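Side-chain contacts in tartronate semialdehyde reductase (Salmonella typhimurium, PDB 1VPD), which probably catalyses the NAD(P)H-dependent reduction of tartronate semialdehyde to D-glycerate, the last step of galactarate breakdown to that acid: residues 8-13 / 22-27; 73-78 / 97-102; 139-144 / 153-158; 180-185 / 217-222. All coordinates share one frame; numbering follows the deposited sequence.

Overall arrangement
Contacts 1, 2 and 3 all belong to the Rossmann-type coenzyme domain, while contact 4 lies in the helical C-terminal domain. Contacts 1 and 3 reach the same sheet, with centres about 14 Å apart. They touch where L24 CD2 meets M158 CG at 3.7 Å. Contacts 2 and 3 meet where M98 CE lies 3.9 Å from V139 CG1. I11 and V78 link contacts 1 and 2. Contact 4 touches none of the others; its nearest atoms are about 9 Å from contact 3. The side chain of V182 lies about 4 Å from a bound L-tartaric acid and about 6 Å from the side chain of K175, the predicted active-site lysine.

Contact 1 of 4, residues 8-13 / 22-27; sequences VGFIGL and KNLLKA
L24 of helix 17-26 meets F10 and V8 of strand 7-11 through one methyl group, CD1. The contact is wholly apolar. CD1 comes to the edge of the F10 ring, close to the ring plane. L24 CD1 lies 3.8 Å from F10 CD1 and 3.9 Å from F10 CE1, so the methyl meets the CD1-CE1 edge and not a ring face. The two side chains cross at about a right angle. F10 has CG anti to its backbone N (chi1 -156°), which carries the ring out from the strand to the helix. L24 CD1 has a looser neighbour in V8 CG1, at 4.4 Å. No hydrogen bond joins the two segments.

This is the first strand-turn-helix of a Rossmann-type fold. G12 follows the strand in a GxGxxG-like pattern, consistent with the predicted NAD-binding role of residues 9 to 23. The backbone angles of G12 suit glycine.

The strand is flanked by strands 30-34 and 64-67. V8 touches L31 and V64, and F10 touches V33 and I66. Helix 17-26 is the crossover to strand 30-34; its L24 also packs on I66 and on A157 and M158 of segment 153-158.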
loop_
_atom_site.group_PDB
_atom_site.type_symbol
_atom_site.label_atom_id
_atom_site.label_comp_id
_atom_site.label_asym_id
_atom_site.label_seq_id
_atom_site.Cartn_x
_atom_site.Cartn_y
_atom_site.Cartn_z
ATOM N N VAL A 8 11.328 17.248 5.305
ATOM C CA VAL A 8 10.370 16.401 4.596
ATOM C C VAL A 8 9.195 16.118 5.531
ATOM O O VAL A 8 9.390 15.640 6.644
ATOM C CB VAL A 8 11.025 15.064 4.215
ATOM C CG1 VAL A 8 9.995 14.113 3.605
ATOM C CG2 VAL A 8 12.176 15.271 3.268
ATOM N N GLY A 9 7.976 16.413 5.079
ATOM C CA GLY A 9 6.781 16.135 5.844
ATOM C C GLY A 9 6.439 14.673 5.643
ATOM O O GLY A 9 6.685 14.151 4.564
ATOM N N PHE A 10 5.891 14.025 6.666
ATOM C CA PHE A 10 5.443 12.633 6.520
ATOM C C PHE A 10 4.195 12.441 7.353
ATOM O O PHE A 10 4.251 12.510 8.587
ATOM C CB PHE A 10 6.554 11.669 6.938
ATOM C CG PHE A 10 6.445 10.299 6.317
ATOM C CD1 PHE A 10 7.431 9.850 5.459
ATOM C CD2 PHE A 10 5.366 9.471 6.589
ATOM C CE1 PHE A 10 7.360 8.586 4.890
ATOM C CE2 PHE A 10 5.286 8.199 5.994
ATOM C CZ PHE A 10 6.298 7.769 5.166
ATOM N N ILE A 11 3.052 12.216 6.696
ATOM C CA ILE A 11 1.779 12.121 7.380
ATOM C C ILE A 11 1.205 10.737 7.087
ATOM O O ILE A 11 0.913 10.426 5.932
ATOM C CB ILE A 11 0.813 13.216 6.913
ATOM C CG1 ILE A 11 1.408 14.609 7.169
ATOM C CG2 ILE A 11 -0.503 13.092 7.636
ATOM C CD1 ILE A 11 0.589 15.738 6.611
ATOM N N GLY A 12 1.036 9.946 8.143
ATOM C CA GLY A 12 0.541 8.583 8.063
ATOM C C GLY A 12 1.639 7.627 8.458
ATOM O O GLY A 12 2.501 7.301 7.656
ATOM N N LEU A 13 1.613 7.202 9.720
ATOM C CA LEU A 13 2.662 6.403 10.337
ATOM C C LEU A 13 2.098 5.040 10.739
ATOM O O LEU A 13 2.288 4.548 11.866
ATOM C CB LEU A 13 3.229 7.146 11.558
ATOM C CG LEU A 13 3.782 8.535 11.261
ATOM C CD1 LEU A 13 4.238 9.195 12.555
ATOM C CD2 LEU A 13 4.918 8.483 10.237
ATOM N N LYS A 22 11.043 5.736 9.122
ATOM C CA LYS A 22 12.276 5.391 9.828
ATOM C C LYS A 22 13.431 5.158 8.856
ATOM O O LYS A 22 14.566 5.544 9.134
ATOM C CB LYS A 22 12.063 4.203 10.763
ATOM C CG LYS A 22 11.205 4.547 11.949
ATOM C CD LYS A 22 11.153 3.390 12.899
ATOM C CE LYS A 22 10.261 3.682 14.059
ATOM N NZ LYS A 22 9.976 2.449 14.830
ATOM N N ASN A 23 13.157 4.600 7.675
ATOM C CA ASN A 23 14.188 4.494 6.667
ATOM C C ASN A 23 14.669 5.842 6.138
ATOM O O ASN A 23 15.853 5.988 5.813
ATOM C CB ASN A 23 13.760 3.552 5.526
ATOM C CG ASN A 23 13.843 2.100 5.943
ATOM O OD1 ASN A 23 14.711 1.743 6.761
ATOM N ND2 ASN A 23 12.941 1.245 5.406
ATOM N N LEU A 24 13.778 6.827 6.058
ATOM C CA LEU A 24 14.174 8.169 5.639
ATOM C C LEU A 24 15.082 8.784 6.700
ATOM O O LEU A 24 16.077 9.423 6.360
ATOM C CB LEU A 24 12.963 9.077 5.412
ATOM C CG LEU A 24 12.090 8.795 4.178
ATOM C CD1 LEU A 24 10.996 9.846 4.064
ATOM C CD2 LEU A 24 12.893 8.706 2.893
ATOM N N LEU A 25 14.754 8.574 7.965
ATOM C CA LEU A 25 15.578 9.115 9.061
ATOM C C LEU A 25 16.976 8.510 9.033
ATOM O O LEU A 25 17.958 9.223 9.211
ATOM C CB LEU A 25 14.928 8.877 10.413
ATOM C CG LEU A 25 13.651 9.692 10.682
ATOM C CD1 LEU A 25 12.915 9.147 11.857
ATOM C CD2 LEU A 25 13.950 11.171 10.906
ATOM N N LYS A 26 17.056 7.199 8.808
ATOM C CA LYS A 26 18.327 6.496 8.683
ATOM C C LYS A 26 19.143 6.949 7.492
ATOM O O LYS A 26 20.368 6.916 7.537
ATOM C CB LYS A 26 18.091 4.993 8.557
ATOM C CG LYS A 26 17.727 4.340 9.856
ATOM C CD LYS A 26 18.087 2.856 9.836
ATOM C CE LYS A 26 16.903 2.024 10.188
ATOM N NZ LYS A 26 16.293 2.398 11.514
ATOM N N ALA A 27 18.474 7.363 6.423
ATOM C CA ALA A 27 19.151 7.886 5.245
ATOM C C ALA A 27 19.597 9.347 5.413
ATOM O O ALA A 27 20.157 9.921 4.485
ATOM C CB ALA A 27 18.249 7.761 4.016
#

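Contact 2 of 4, residues 73-78 / 97-102; sequences PHVKEV and DMSSIA
V75 and S99 mark the closest backbone approach, with CA atoms 7.8 Å apart. Residues 73-78 are regular helix. Residues 97-102 run from the end of strand 94-97 through a loop to A102, the N-cap of the next helix. Within this loop D97 OD1 accepts from S99 N, which makes an Asx turn. This N-H comes from above the carboxylate plane. S99 OG gives a second bond to D97 OD1, of 2.6 Å, on its syn lone pair. Two bonds from one residue therefore help to hold the carboxylate in place.

The V75 side chain fits against this polar turn. D97 and V75 come from opposite directions. D97 OD2 lies 3.5 Å from V75 CG1 and 3.6 Å from V75 CG2, so both methyls meet one carboxylate oxygen. V75 CG2 also touches S99 OG at 3.5 Å and I101 CG2 at 4.0 Å. V75 CG1 is anti to the backbone N (chi1 179°), which leaves CG2 beside that N, facing S99 and I101.

S100 is a predicted NAD-binding residue of this loop. T67, at the end of strand 64-67, also bonds D97 OD1. I109 of helix 103-114 packs on both V75 and I101, and L69 covers V75 from the loop before helix 72-80.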
loop_
_atom_site.group_PDB
_atom_site.type_symbol
_atom_site.label_atom_id
_atom_site.label_comp_id
_atom_site.label_asym_id
_atom_site.label_seq_id
_atom_site.Cartn_x
_atom_site.Cartn_y
_atom_site.Cartn_z
ATOM N N PRO A 73 -10.785 9.355 0.715
ATOM C CA PRO A 73 -11.341 10.293 1.703
ATOM C C PRO A 73 -10.309 10.784 2.710
ATOM O O PRO A 73 -10.313 11.975 3.068
ATOM C CB PRO A 73 -12.423 9.472 2.420
ATOM C CG PRO A 73 -12.859 8.477 1.399
ATOM C CD PRO A 73 -11.626 8.144 0.583
ATOM N N HIS A 74 -9.427 9.900 3.162
ATOM C CA HIS A 74 -8.398 10.302 4.121
ATOM C C HIS A 74 -7.396 11.263 3.469
ATOM O O HIS A 74 -7.027 12.270 4.078
ATOM C CB HIS A 74 -7.622 9.110 4.671
ATOM C CG HIS A 74 -8.317 8.362 5.763
ATOM N ND1 HIS A 74 -9.303 7.429 5.519
ATOM C CD2 HIS A 74 -8.137 8.375 7.107
ATOM C CE1 HIS A 74 -9.709 6.906 6.666
ATOM N NE2 HIS A 74 -9.021 7.461 7.644
ATOM N N VAL A 75 -6.940 10.959 2.253
ATOM C CA VAL A 75 -5.987 11.838 1.575
ATOM C C VAL A 75 -6.632 13.202 1.304
ATOM O O VAL A 75 -6.004 14.237 1.488
ATOM C CB VAL A 75 -5.457 11.233 0.244
ATOM C CG1 VAL A 75 -4.475 12.193 -0.467
ATOM C CG2 VAL A 75 -4.767 9.922 0.509
ATOM N N LYS A 76 -7.874 13.201 0.851
ATOM C CA LYS A 76 -8.588 14.453 0.578
ATOM C C LYS A 76 -8.701 15.314 1.831
ATOM O O LYS A 76 -8.501 16.538 1.771
ATOM C CB LYS A 76 -9.965 14.175 -0.010
ATOM C CG LYS A 76 -9.936 13.753 -1.462
ATOM C CD LYS A 76 -11.328 13.624 -2.049
ATOM C CE LYS A 76 -11.242 13.211 -3.527
ATOM N NZ LYS A 76 -12.595 12.892 -4.071
ATOM N N GLU A 77 -8.999 14.702 2.969
ATOM C CA GLU A 77 -9.100 15.460 4.232
ATOM C C GLU A 77 -7.737 16.066 4.626
ATOM O O GLU A 77 -7.652 17.244 4.971
ATOM C CB GLU A 77 -9.664 14.610 5.373
ATOM C CG GLU A 77 -9.914 15.387 6.670
ATOM C CD GLU A 77 -10.889 16.549 6.520
ATOM O OE1 GLU A 77 -11.739 16.542 5.612
ATOM O OE2 GLU A 77 -10.813 17.492 7.327
ATOM N N VAL A 78 -6.673 15.278 4.546
ATOM C CA VAL A 78 -5.345 15.742 4.906
ATOM C C VAL A 78 -4.813 16.804 3.919
ATOM O O VAL A 78 -4.183 17.795 4.328
ATOM C CB VAL A 78 -4.360 14.554 5.033
ATOM C CG1 VAL A 78 -2.910 15.014 5.000
ATOM C CG2 VAL A 78 -4.640 13.766 6.313
ATOM N N ASP A 97 2.017 11.655 -2.696
ATOM C CA ASP A 97 1.056 10.769 -2.042
ATOM C C ASP A 97 1.421 9.338 -2.380
ATOM O O ASP A 97 1.390 8.943 -3.549
ATOM C CB ASP A 97 -0.380 11.083 -2.474
ATOM C CG ASP A 97 -1.405 10.216 -1.772
ATOM O OD1 ASP A 97 -1.120 9.714 -0.635
ATOM O OD2 ASP A 97 -2.519 9.993 -2.301
HETATM N N MSE A 98 1.772 8.570 -1.357
HETATM C CA MSE A 98 2.170 7.179 -1.503
HETATM C C MSE A 98 1.050 6.211 -1.106
HETATM O O MSE A 98 1.253 4.993 -1.071
HETATM C CB MSE A 98 3.449 6.928 -0.703
HETATM C CG MSE A 98 4.596 7.864 -1.182
HETATM SE SE MSE A 98 6.347 7.546 -0.436
HETATM C CE MSE A 98 6.958 6.181 -1.678
ATOM N N SER A 99 -0.133 6.761 -0.863
ATOM C CA SER A 99 -1.345 5.987 -0.590
ATOM C C SER A 99 -1.810 5.264 -1.844
ATOM O O SER A 99 -1.594 5.718 -2.973
ATOM C CB SER A 99 -2.471 6.920 -0.137
ATOM O OG SER A 99 -2.043 7.834 0.869
ATOM N N SER A 100 -2.500 4.153 -1.644
ATOM C CA SER A 100 -3.205 3.486 -2.722
ATOM C C SER A 100 -4.619 4.039 -2.796
ATOM O O SER A 100 -5.439 3.775 -1.896
ATOM C CB SER A 100 -3.257 1.990 -2.456
ATOM O OG SER A 100 -1.963 1.445 -2.363
ATOM N N ILE A 101 -4.909 4.833 -3.824
ATOM C CA ILE A 101 -6.244 5.432 -3.974
ATOM C C ILE A 101 -6.703 5.360 -5.420
ATOM O O ILE A 101 -5.894 5.122 -6.309
ATOM C CB ILE A 101 -6.314 6.906 -3.450
ATOM C CG1 ILE A 101 -5.566 7.901 -4.354
ATOM C CG2 ILE A 101 -5.816 6.985 -2.035
ATOM C CD1 ILE A 101 -5.748 9.368 -3.926
ATOM N N ALA A 102 -7.991 5.588 -5.652
ATOM C CA ALA A 102 -8.546 5.560 -7.010
ATOM C C ALA A 102 -7.794 6.540 -7.901
ATOM O O ALA A 102 -7.614 7.694 -7.499
ATOM C CB ALA A 102 -10.026 5.911 -6.988
#

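Contact 3 of 4, residues 139-144 / 153-158; sequences VMVGGD and DLMKAM
M155 SE, the selenium of a selenomethionine, meets V141 CG2 at 4.0 Å. These two side chains reach toward each other, tip to tip. V139 CG1 lies farther from M155 SE, at 4.5 Å. Both valines belong to strand 137-142 and point to the helix, while M140 between them faces elsewhere. The contact is buried and apolar, and no hydrogen bond crosses it. The backbones come nearest at V139 and M155, whose CA atoms are 7.7 Å apart.

Torsions place the selenium. M155 has CG anti to its carbonyl carbon (chi1 -70°), and the chain then runs extended to the selenium. It bends at chi3 (-72°), which turns CE off the line of the side chain. CG2 is the V141 methyl that meets the selenium.

The two segments belong to a beta-alpha-beta unit made of strand 137-142, helix 145-156 and strand 161-166. It lies at one end of the coenzyme-domain sheet, where strand 137-142 runs antiparallel to strand 119-126 and parallel to strand 161-166.

V162 of strand 161-166 touches V139, V141 and M155, so it lines this group from the neighbouring strand. A123 of strand 119-126 packs on both valines from the other neighbouring strand. L154 packs on L24 of helix 17-26.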
loop_
_atom_site.group_PDB
_atom_site.type_symbol
_atom_site.label_atom_id
_atom_site.label_comp_id
_atom_site.label_asym_id
_atom_site.label_seq_id
_atom_site.Cartn_x
_atom_site.Cartn_y
_atom_site.Cartn_z
ATOM N N VAL A 139 8.219 1.178 -5.876
ATOM C CA VAL A 139 7.435 2.395 -5.935
ATOM C C VAL A 139 7.104 2.651 -7.394
ATOM O O VAL A 139 7.961 2.536 -8.278
ATOM C CB VAL A 139 8.243 3.587 -5.323
ATOM C CG1 VAL A 139 7.421 4.841 -5.299
ATOM C CG2 VAL A 139 8.706 3.236 -3.929
HETATM N N MSE A 140 5.848 2.996 -7.650
HETATM C CA MSE A 140 5.332 3.187 -8.999
HETATM C C MSE A 140 4.661 4.551 -9.041
HETATM O O MSE A 140 3.758 4.809 -8.274
HETATM C CB MSE A 140 4.368 2.042 -9.363
HETATM C CG MSE A 140 3.183 1.875 -8.405
HETATM SE SE MSE A 140 2.697 -0.010 -8.094
HETATM C CE MSE A 140 4.307 -0.602 -7.211
ATOM N N VAL A 141 5.104 5.424 -9.951
ATOM C CA VAL A 141 4.842 6.857 -9.824
ATOM C C VAL A 141 4.211 7.471 -11.060
ATOM O O VAL A 141 4.654 7.213 -12.181
ATOM C CB VAL A 141 6.174 7.617 -9.546
ATOM C CG1 VAL A 141 5.879 9.060 -9.192
ATOM C CG2 VAL A 141 6.979 6.907 -8.456
ATOM N N GLY A 142 3.189 8.297 -10.861
ATOM C CA GLY A 142 2.695 9.161 -11.905
ATOM C C GLY A 142 2.945 10.621 -11.565
ATOM O O GLY A 142 3.073 10.994 -10.390
ATOM N N GLY A 143 3.001 11.439 -12.610
ATOM C CA GLY A 143 3.161 12.885 -12.484
ATOM C C GLY A 143 4.205 13.402 -13.455
ATOM O O GLY A 143 4.621 12.713 -14.360
ATOM N N ASP A 144 4.613 14.645 -13.255
ATOM C CA ASP A 144 5.624 15.295 -14.105
ATOM C C ASP A 144 7.006 14.699 -13.936
ATOM O O ASP A 144 7.494 14.533 -12.826
ATOM C CB ASP A 144 5.605 16.792 -13.757
ATOM C CG ASP A 144 6.675 17.598 -14.461
ATOM O OD1 ASP A 144 7.541 17.057 -15.166
ATOM O OD2 ASP A 144 6.714 18.826 -14.353
ATOM N N ASP A 153 15.714 10.414 -5.402
ATOM C CA ASP A 153 16.548 9.953 -4.306
ATOM C C ASP A 153 15.774 9.827 -3.011
ATOM O O ASP A 153 15.996 8.903 -2.256
ATOM C CB ASP A 153 17.747 10.888 -4.076
ATOM C CG ASP A 153 18.783 10.813 -5.190
ATOM O OD1 ASP A 153 18.832 9.834 -5.969
ATOM O OD2 ASP A 153 19.623 11.727 -5.357
ATOM N N LEU A 154 14.873 10.765 -2.748
ATOM C CA LEU A 154 14.075 10.734 -1.534
ATOM C C LEU A 154 13.212 9.464 -1.535
ATOM O O LEU A 154 13.149 8.744 -0.543
ATOM C CB LEU A 154 13.161 11.959 -1.476
ATOM C CG LEU A 154 12.118 11.970 -0.344
ATOM C CD1 LEU A 154 12.772 11.925 1.024
ATOM C CD2 LEU A 154 11.201 13.161 -0.457
HETATM N N MSE A 155 12.530 9.221 -2.650
HETATM C CA MSE A 155 11.677 8.019 -2.748
HETATM C C MSE A 155 12.517 6.740 -2.675
HETATM O O MSE A 155 12.134 5.749 -2.027
HETATM C CB MSE A 155 10.836 8.058 -4.028
HETATM C CG MSE A 155 9.752 9.119 -4.004
HETATM SE SE MSE A 155 8.604 9.138 -5.564
HETATM C CE MSE A 155 9.846 9.885 -6.905
ATOM N N LYS A 156 13.678 6.761 -3.329
ATOM C CA LYS A 156 14.564 5.593 -3.385
ATOM C C LYS A 156 15.125 5.214 -2.019
ATOM O O LYS A 156 15.466 4.063 -1.791
ATOM C CB LYS A 156 15.687 5.804 -4.410
ATOM C CG LYS A 156 16.589 4.606 -4.628
ATOM C CD LYS A 156 15.869 3.467 -5.363
ATOM C CE LYS A 156 16.818 2.294 -5.645
ATOM N NZ LYS A 156 17.326 1.674 -4.376
ATOM N N ALA A 157 15.209 6.169 -1.094
ATOM C CA ALA A 157 15.651 5.870 0.262
ATOM C C ALA A 157 14.756 4.888 1.022
ATOM O O ALA A 157 15.184 4.307 2.030
ATOM C CB ALA A 157 15.813 7.168 1.067
HETATM N N MSE A 158 13.525 4.682 0.534
HETATM C CA MSE A 158 12.575 3.740 1.136
HETATM C C MSE A 158 12.413 2.446 0.330
HETATM O O MSE A 158 11.647 1.556 0.740
HETATM C CB MSE A 158 11.201 4.403 1.249
HETATM C CG MSE A 158 11.147 5.540 2.264
HETATM SE SE MSE A 158 9.551 6.631 2.103
HETATM C CE MSE A 158 9.917 7.404 0.381
#

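Contact 4 of 4, residues 180-185 / 217-222; sequences VIVALN and STVLDA
V219 carries this contact between two helices of the all-helical C-terminal domain, the part of the HIBADH-related fold that follows the coenzyme domain. It projects from the first turn of helix 218-228 onto the long helix 170-198. V219 CB lies 4.0 Å from N185 CB, so the two side chains meet at their roots. From there the two methyls part. V219 CG1 is anti to the backbone N (chi1 153°) and reaches the main chain of helix 170-198, with N185 C at 3.8 Å and N185 O at 3.9 Å. CG2 turns back along that helix. V219 CG2 lies 4.1 Å from N185 CB and 4.2 Å from V182 CG1, one turn earlier. V219 thus spans one turn of the long helix, and I186 of the same helix touches it as well.

Beside V219, N185 ND2 lies near S217 CB, a loose approach with no hydrogen bond. The contact is partly open at the surface.

V182 lies near what may be a pocket. Its side chain is about 4 Å from a bound L-tartaric acid, probably from the crystallisation liquor, and about 6 Å from that of K175, the predicted active-site residue. H241 and H282 also touch V182.

The helix that presents V219 is capped at its start by S217. S217 OG accepts from L220 N at 2.8 Å, with an N-H...O angle of 154°.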
loop_
_atom_site.group_PDB
_atom_site.type_symbol
_atom_site.label_atom_id
_atom_site.label_comp_id
_atom_site.label_asym_id
_atom_site.label_seq_id
_atom_site.Cartn_x
_atom_site.Cartn_y
_atom_site.Cartn_z
ATOM N N VAL A 180 -4.368 -6.469 -8.249
ATOM C CA VAL A 180 -4.979 -7.598 -8.937
ATOM C C VAL A 180 -4.046 -8.797 -8.821
ATOM O O VAL A 180 -4.481 -9.891 -8.417
ATOM C CB VAL A 180 -5.267 -7.257 -10.433
ATOM C CG1 VAL A 180 -5.552 -8.524 -11.261
ATOM C CG2 VAL A 180 -6.422 -6.265 -10.530
ATOM N N ILE A 181 -2.782 -8.611 -9.161
ATOM C CA ILE A 181 -1.837 -9.726 -9.102
ATOM C C ILE A 181 -1.679 -10.253 -7.671
ATOM O O ILE A 181 -1.680 -11.456 -7.447
ATOM C CB ILE A 181 -0.477 -9.350 -9.715
ATOM C CG1 ILE A 181 -0.616 -9.316 -11.239
ATOM C CG2 ILE A 181 0.587 -10.367 -9.313
ATOM C CD1 ILE A 181 0.512 -8.530 -11.922
ATOM N N VAL A 182 -1.530 -9.367 -6.701
ATOM C CA VAL A 182 -1.313 -9.829 -5.341
ATOM C C VAL A 182 -2.507 -10.647 -4.844
ATOM O O VAL A 182 -2.330 -11.728 -4.269
ATOM C CB VAL A 182 -0.978 -8.668 -4.396
ATOM C CG1 VAL A 182 -0.896 -9.153 -2.955
ATOM C CG2 VAL A 182 0.359 -8.017 -4.798
ATOM N N ALA A 183 -3.723 -10.140 -5.047
ATOM C CA ALA A 183 -4.912 -10.856 -4.603
ATOM C C ALA A 183 -4.989 -12.221 -5.257
ATOM O O ALA A 183 -5.239 -13.205 -4.578
ATOM C CB ALA A 183 -6.170 -10.085 -4.876
ATOM N N LEU A 184 -4.786 -12.272 -6.575
ATOM C CA LEU A 184 -4.918 -13.531 -7.304
ATOM C C LEU A 184 -3.796 -14.512 -6.959
ATOM O O LEU A 184 -4.046 -15.696 -6.865
ATOM C CB LEU A 184 -4.994 -13.275 -8.811
ATOM C CG LEU A 184 -6.263 -12.514 -9.230
ATOM C CD1 LEU A 184 -6.236 -12.166 -10.699
ATOM C CD2 LEU A 184 -7.510 -13.343 -8.922
ATOM N N ASN A 185 -2.574 -14.032 -6.747
ATOM C CA ASN A 185 -1.459 -14.905 -6.390
ATOM C C ASN A 185 -1.718 -15.525 -5.016
ATOM O O ASN A 185 -1.401 -16.691 -4.806
ATOM C CB ASN A 185 -0.124 -14.170 -6.370
ATOM C CG ASN A 185 0.439 -13.884 -7.774
ATOM O OD1 ASN A 185 -0.243 -14.085 -8.807
ATOM N ND2 ASN A 185 1.724 -13.433 -7.817
ATOM N N SER A 217 6.912 -17.400 -6.171
ATOM C CA SER A 217 6.583 -15.986 -6.132
ATOM C C SER A 217 6.928 -15.351 -4.811
ATOM O O SER A 217 7.090 -16.029 -3.804
ATOM C CB SER A 217 5.088 -15.787 -6.400
ATOM O OG SER A 217 4.275 -16.155 -5.291
ATOM N N THR A 218 6.945 -14.021 -4.810
ATOM C CA THR A 218 7.110 -13.258 -3.589
ATOM C C THR A 218 5.942 -13.496 -2.619
ATOM O O THR A 218 6.149 -13.660 -1.422
ATOM C CB THR A 218 7.294 -11.791 -3.965
ATOM O OG1 THR A 218 8.429 -11.689 -4.850
ATOM C CG2 THR A 218 7.623 -10.911 -2.741
ATOM N N VAL A 219 4.719 -13.596 -3.153
ATOM C CA VAL A 219 3.551 -13.952 -2.337
ATOM C C VAL A 219 3.702 -15.328 -1.706
ATOM O O VAL A 219 3.413 -15.502 -0.517
ATOM C CB VAL A 219 2.244 -13.893 -3.155
ATOM C CG1 VAL A 219 1.172 -14.848 -2.587
ATOM C CG2 VAL A 219 1.714 -12.464 -3.179
ATOM N N LEU A 220 4.168 -16.303 -2.476
ATOM C CA LEU A 220 4.266 -17.662 -1.956
ATOM C C LEU A 220 5.197 -17.690 -0.735
ATOM O O LEU A 220 4.852 -18.245 0.313
ATOM C CB LEU A 220 4.733 -18.643 -3.031
ATOM C CG LEU A 220 4.744 -20.118 -2.616
ATOM C CD1 LEU A 220 3.348 -20.643 -2.433
ATOM C CD2 LEU A 220 5.486 -20.942 -3.664
ATOM N N ASP A 221 6.365 -17.084 -0.874
ATOM C CA ASP A 221 7.349 -17.102 0.222
ATOM C C ASP A 221 6.946 -16.231 1.404
ATOM O O ASP A 221 7.299 -16.545 2.545
ATOM C CB ASP A 221 8.705 -16.663 -0.291
ATOM C CG ASP A 221 9.360 -17.700 -1.169
ATOM O OD1 ASP A 221 9.161 -18.904 -0.941
ATOM O OD2 ASP A 221 10.098 -17.388 -2.103
ATOM N N ALA A 222 6.221 -15.141 1.150
ATOM C CA ALA A 222 5.752 -14.273 2.232
ATOM C C ALA A 222 4.575 -14.863 3.002
ATOM O O ALA A 222 4.524 -14.748 4.229
ATOM C CB ALA A 222 5.350 -12.904 1.697
#